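Local coordinates for putative hydrolase (Acinetobacter sp. NBRC 100985, PDB 4XUK) that hydrolyses organophosphorus compounds as a metallo-beta-lactamase superfamily enzyme with a two-zinc active site, and probably also acts on lactones, at the interface of chains A and B. Numbering follows the deposited sequence. Chains: chain A/B, Putative hydrolase.

Contact 1: the interface of chains A and B. Residues chain A 23, 25, 50, 55; chain B 288-291.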
loop_
_atom_site.group_PDB
_atom_site.type_symbol
_atom_site.label_atom_id
_atom_site.label_comp_id
_atom_site.label_asym_id
_atom_site.label_seq_id
_atom_site.Cartn_x
_atom_site.Cartn_y
_atom_site.Cartn_z
ATOM N N THR A 23 -7.242 12.719 -3.062
ATOM C CA THR A 23 -5.819 12.949 -2.861
ATOM C C THR A 23 -5.487 14.421 -3.084
ATOM O O THR A 23 -5.839 14.988 -4.122
ATOM C CB THR A 23 -4.998 12.105 -3.841
ATOM O OG1 THR A 23 -5.386 10.730 -3.731
ATOM C CG2 THR A 23 -3.524 12.224 -3.530
ATOM N N PHE A 25 -2.397 17.527 -3.246
ATOM C CA PHE A 25 -0.971 17.753 -3.475
ATOM C C PHE A 25 -0.579 19.102 -2.881
ATOM O O PHE A 25 -0.705 20.136 -3.534
ATOM C CB PHE A 25 -0.645 17.686 -4.970
ATOM C CG PHE A 25 -0.876 16.328 -5.573
ATOM C CD1 PHE A 25 -2.130 15.968 -6.038
ATOM C CD2 PHE A 25 0.161 15.410 -5.662
ATOM C CE1 PHE A 25 -2.350 14.714 -6.576
ATOM C CE2 PHE A 25 -0.052 14.154 -6.207
ATOM C CZ PHE A 25 -1.317 13.808 -6.662
ATOM N N GLN A 50 7.677 15.371 -6.007
ATOM C CA GLN A 50 7.082 15.743 -7.278
ATOM C C GLN A 50 6.702 17.236 -7.331
ATOM O O GLN A 50 6.202 17.780 -6.401
ATOM C CB GLN A 50 5.919 14.832 -7.690
ATOM C CG GLN A 50 5.455 13.795 -6.670
ATOM C CD GLN A 50 3.943 13.504 -6.701
ATOM O OE1 GLN A 50 3.296 13.537 -5.698
ATOM N NE2 GLN A 50 3.407 13.193 -7.873
ATOM N N GLN A 55 2.044 14.641 -2.127
ATOM C CA GLN A 55 0.831 13.830 -2.234
ATOM C C GLN A 55 0.330 13.458 -0.848
ATOM O O GLN A 55 1.109 12.978 -0.019
ATOM C CB GLN A 55 1.114 12.564 -3.048
ATOM C CG GLN A 55 -0.139 11.750 -3.379
ATOM C CD GLN A 55 0.160 10.539 -4.249
ATOM O OE1 GLN A 55 1.210 10.457 -4.887
ATOM N NE2 GLN A 55 -0.764 9.594 -4.275
ATOM N N HIS B 288 2.561 5.525 -3.559
ATOM C CA HIS B 288 1.460 6.148 -2.837
ATOM C C HIS B 288 0.213 6.059 -3.718
ATOM O O HIS B 288 0.205 6.582 -4.838
ATOM C CB HIS B 288 1.828 7.617 -2.548
ATOM C CG HIS B 288 0.888 8.317 -1.614
ATOM N ND1 HIS B 288 1.267 9.400 -0.850
ATOM C CD2 HIS B 288 -0.419 8.100 -1.335
ATOM C CE1 HIS B 288 0.237 9.811 -0.130
ATOM N NE2 HIS B 288 -0.799 9.039 -0.406
ATOM N N PHE B 289 -0.828 5.387 -3.258
ATOM C CA PHE B 289 -2.093 5.209 -3.987
ATOM C C PHE B 289 -2.620 6.503 -4.657
ATOM O O PHE B 289 -2.689 7.521 -3.941
ATOM C CB PHE B 289 -3.125 4.620 -3.033
ATOM C CG PHE B 289 -4.354 4.088 -3.683
ATOM C CD1 PHE B 289 -5.300 4.931 -4.200
ATOM C CD2 PHE B 289 -4.594 2.740 -3.716
ATOM C CE1 PHE B 289 -6.449 4.433 -4.776
ATOM C CE2 PHE B 289 -5.717 2.244 -4.298
ATOM C CZ PHE B 289 -6.644 3.088 -4.835
ATOM N N LYS B 290 -2.903 6.438 -5.922
ATOM C CA LYS B 290 -3.430 7.518 -6.675
ATOM C C LYS B 290 -4.761 7.130 -7.219
ATOM O O LYS B 290 -4.871 6.262 -8.041
ATOM C CB LYS B 290 -2.547 7.880 -7.847
ATOM C CG LYS B 290 -1.250 8.562 -7.499
ATOM C CD LYS B 290 -0.589 9.160 -8.718
ATOM C CE LYS B 290 0.184 10.397 -8.362
ATOM N NZ LYS B 290 1.607 10.399 -8.729
ATOM N N ASP B 291 -5.776 7.815 -6.756
ATOM C CA ASP B 291 -7.031 7.742 -7.404
ATOM C C ASP B 291 -6.904 8.639 -8.608
ATOM O O ASP B 291 -7.559 8.380 -9.531
ATOM C CB ASP B 291 -8.180 8.146 -6.504
ATOM C CG ASP B 291 -8.034 9.532 -5.982
ATOM O OD1 ASP B 291 -6.948 9.902 -5.618
ATOM O OD2 ASP B 291 -9.005 10.235 -5.954
HETATM O O HOH W 1 -8.514 12.951 -5.645
HETATM O O HOH W 2 -4.063 8.918 -2.120
#

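Contact 2: the interface of chains A and B. Residues chain A 3-4, 6, 289; chain B 3-4, 6, 289.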
loop_
_atom_site.group_PDB
_atom_site.type_symbol
_atom_site.label_atom_id
_atom_site.label_comp_id
_atom_site.label_asym_id
_atom_site.label_seq_id
_atom_site.Cartn_x
_atom_site.Cartn_y
_atom_site.Cartn_z
ATOM N N VAL A 3 -8.684 0.847 -9.383
ATOM C CA VAL A 3 -9.429 0.113 -8.367
ATOM C C VAL A 3 -10.207 1.078 -7.451
ATOM O O VAL A 3 -9.803 2.234 -7.247
ATOM C CB VAL A 3 -8.495 -0.860 -7.564
ATOM C CG1 VAL A 3 -7.544 -0.100 -6.639
ATOM C CG2 VAL A 3 -9.311 -1.876 -6.767
ATOM N N ALA A 4 -11.343 0.620 -6.934
ATOM C CA ALA A 4 -12.110 1.417 -5.980
ATOM C C ALA A 4 -11.292 1.636 -4.714
ATOM O O ALA A 4 -10.489 0.778 -4.309
ATOM C CB ALA A 4 -13.432 0.744 -5.659
ATOM N N TYR A 6 -11.451 1.319 -1.469
ATOM C CA TYR A 6 -11.785 0.763 -0.166
ATOM C C TYR A 6 -10.839 -0.389 0.091
ATOM O O TYR A 6 -10.297 -0.972 -0.855
ATOM C CB TYR A 6 -13.251 0.309 -0.081
ATOM C CG TYR A 6 -13.599 -0.854 -0.970
ATOM C CD1 TYR A 6 -14.029 -0.645 -2.275
ATOM C CD2 TYR A 6 -13.523 -2.165 -0.501
ATOM C CE1 TYR A 6 -14.360 -1.703 -3.100
ATOM C CE2 TYR A 6 -13.856 -3.234 -1.318
ATOM C CZ TYR A 6 -14.272 -2.993 -2.616
ATOM O OH TYR A 6 -14.607 -4.038 -3.456
ATOM N N PHE A 289 -1.115 -5.957 2.338
ATOM C CA PHE A 289 -2.343 -6.398 1.657
ATOM C C PHE A 289 -2.728 -7.876 1.925
ATOM O O PHE A 289 -1.861 -8.771 1.663
ATOM C CB PHE A 289 -2.244 -6.126 0.144
ATOM C CG PHE A 289 -3.552 -6.212 -0.589
ATOM C CD1 PHE A 289 -4.179 -7.422 -0.785
ATOM C CD2 PHE A 289 -4.164 -5.106 -1.058
ATOM C CE1 PHE A 289 -5.372 -7.505 -1.429
ATOM C CE2 PHE A 289 -5.358 -5.186 -1.697
ATOM C CZ PHE A 289 -5.967 -6.394 -1.881
ATOM N N VAL B 3 -11.378 -5.892 -1.273
ATOM C CA VAL B 3 -11.196 -5.266 -2.570
ATOM C C VAL B 3 -10.460 -6.231 -3.483
ATOM O O VAL B 3 -9.712 -7.098 -3.021
ATOM C CB VAL B 3 -10.483 -3.893 -2.461
ATOM C CG1 VAL B 3 -8.985 -4.037 -2.135
ATOM C CG2 VAL B 3 -10.680 -3.080 -3.727
ATOM N N ALA B 4 -10.731 -6.134 -4.777
ATOM C CA ALA B 4 -10.090 -7.027 -5.733
ATOM C C ALA B 4 -8.613 -6.674 -5.800
ATOM O O ALA B 4 -8.226 -5.523 -5.537
ATOM C CB ALA B 4 -10.743 -6.910 -7.093
ATOM N N TYR B 6 -6.245 -5.821 -7.974
ATOM C CA TYR B 6 -5.587 -5.144 -9.096
ATOM C C TYR B 6 -5.333 -3.705 -8.687
ATOM O O TYR B 6 -6.042 -3.171 -7.823
ATOM C CB TYR B 6 -6.408 -5.206 -10.396
ATOM C CG TYR B 6 -7.704 -4.427 -10.384
ATOM C CD1 TYR B 6 -8.871 -5.007 -9.915
ATOM C CD2 TYR B 6 -7.766 -3.124 -10.863
ATOM C CE1 TYR B 6 -10.064 -4.318 -9.904
ATOM C CE2 TYR B 6 -8.974 -2.420 -10.858
ATOM C CZ TYR B 6 -10.111 -3.029 -10.374
ATOM O OH TYR B 6 -11.322 -2.368 -10.344
ATOM N N PHE B 289 -0.828 5.387 -3.258
ATOM C CA PHE B 289 -2.093 5.209 -3.987
ATOM C C PHE B 289 -2.620 6.503 -4.657
ATOM O O PHE B 289 -2.689 7.521 -3.941
ATOM C CB PHE B 289 -3.125 4.620 -3.033
ATOM C CG PHE B 289 -4.354 4.088 -3.683
ATOM C CD1 PHE B 289 -5.300 4.931 -4.200
ATOM C CD2 PHE B 289 -4.594 2.740 -3.716
ATOM C CE1 PHE B 289 -6.449 4.433 -4.776
ATOM C CE2 PHE B 289 -5.717 2.244 -4.298
ATOM C CZ PHE B 289 -6.644 3.088 -4.835
HETATM O O HOH W 3 -12.750 -1.941 -7.724
HETATM O O HOH W 4 -12.941 -4.579 -5.944
#

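Contact 1: the interface of chains A and B
The side-chain hydroxyl of A:Thr23 is gripped twice: OG1 donates to OD1 of the B:Asp291 side chain at 2.6 Å and also meets water 2, which passes the link on to the backbone O of B:Phe289. The carboxylate takes the hydroxyl on the syn side of OD1, 27° out of its plane. Both oxygens of this side-chain carboxylate, on the last residue of the chain, are linked to A:Thr23. In A:Thr23, OG1 lies anti to the carbonyl carbon (chi1 -54°), which sets the hydroxyl beside the backbone N; OD1 takes the first directly and OD2 reaches the second by way of water 1. Next to this polar cluster, the extended side chain of A:Gln55 lays its terminal amide over one face of the B:His288 ring. The two planes are 14° apart and stacked, with the amide carbon CD 3.5 Å from ring CG and NE2 shifted toward the rim. NE2 also makes a weak hydrogen bond of 3.2 Å to the backbone O of B:His288. B:Phe289 O is 2.8 Å from NE2 but almost straight beyond the CD-NE2 bond, between the directions of the two hydrogens, and this approach is not a hydrogen bond. B:Lys290 runs on the side of the amide plane opposite the imidazole, its CG offset past NE2 of A:Gln55 at 3.4 Å. Bends at chi3 and chi4 carry the lysine onward, and CE packs against CZ of A:Phe25 at 4.1 Å, the two side chains crossing nearly at a right angle. The patch joins the C-terminal tail of chain B, which follows strand 283-286, to strands 14-26 and 54-64 of chain A, with A:Gln50 on the loop leading into the latter.

Contact 2: the interface of chains A and B
A:Val3 and B:Val3 meet through their CG2 methyls at 3.5 Å, their side chains crossing at about a right angle close to the two-fold axis. In each valine CG2 is anti to the backbone N while CG1 sits between that N and the carbonyl carbon (chi1 71° in A:Val3, 73° in B:Val3); this torsion turns CG2 to its twin and to the tyrosine, and CG1 toward the phenylalanine. That second branch, CG1 of A:Val3, lies 3.8 Å from CZ of B:Phe289; the symmetry mate pairs CG1 of B:Val3 with the ring of A:Phe289. Tyrosines form the next shell. CG2 of B:Val3 stands over a face of the A:Tyr6 ring, 4.0 Å from its centroid and offset toward the rim, a CH-pi contact. On the other half, CB of A:Val3 lies above a face of the B:Tyr6 ring. The valine backbone joins in as well, CA of A:Val3 coming to 3.6 Å from CE2 of B:Tyr6. Each valine is therefore hemmed in by the opposite valine, a tyrosine face and a phenylalanine ring, and the N-terminal segments clasp each other across a small apolar centre. Two waters bridge the polar rim. The backbone N of A:Ala4 and the phenol OH of B:Tyr6 share water 3, while B:Ala4 N and A:Tyr6 OH share water 4, so each tyrosine hydroxyl is tied indirectly to the partner's N-terminal segment. The two waters also lie near each other, joining both halves into a continuous polar chain: the oxygen of water 3 is 3.2 Å from that of water 4.

Contact 1 and contact 2 lie about 15 Å apart, measured between the centres of their C-alpha atoms, and share B:Phe289. Its backbone O takes part in the water-linked tail of contact 1, while its ring reaches the N-terminal segment of chain A in contact 2. One C-terminal tail thus spans both patches. The two-fold axis repeats contact 1 with the chains exchanged, whereas contact 2 already holds both symmetric halves. Together they pair a tail-to-strand grip with a mutual packing of the two N-terminal segments, consistent with a symmetric dimer, although the structure alone does not establish that state in solution.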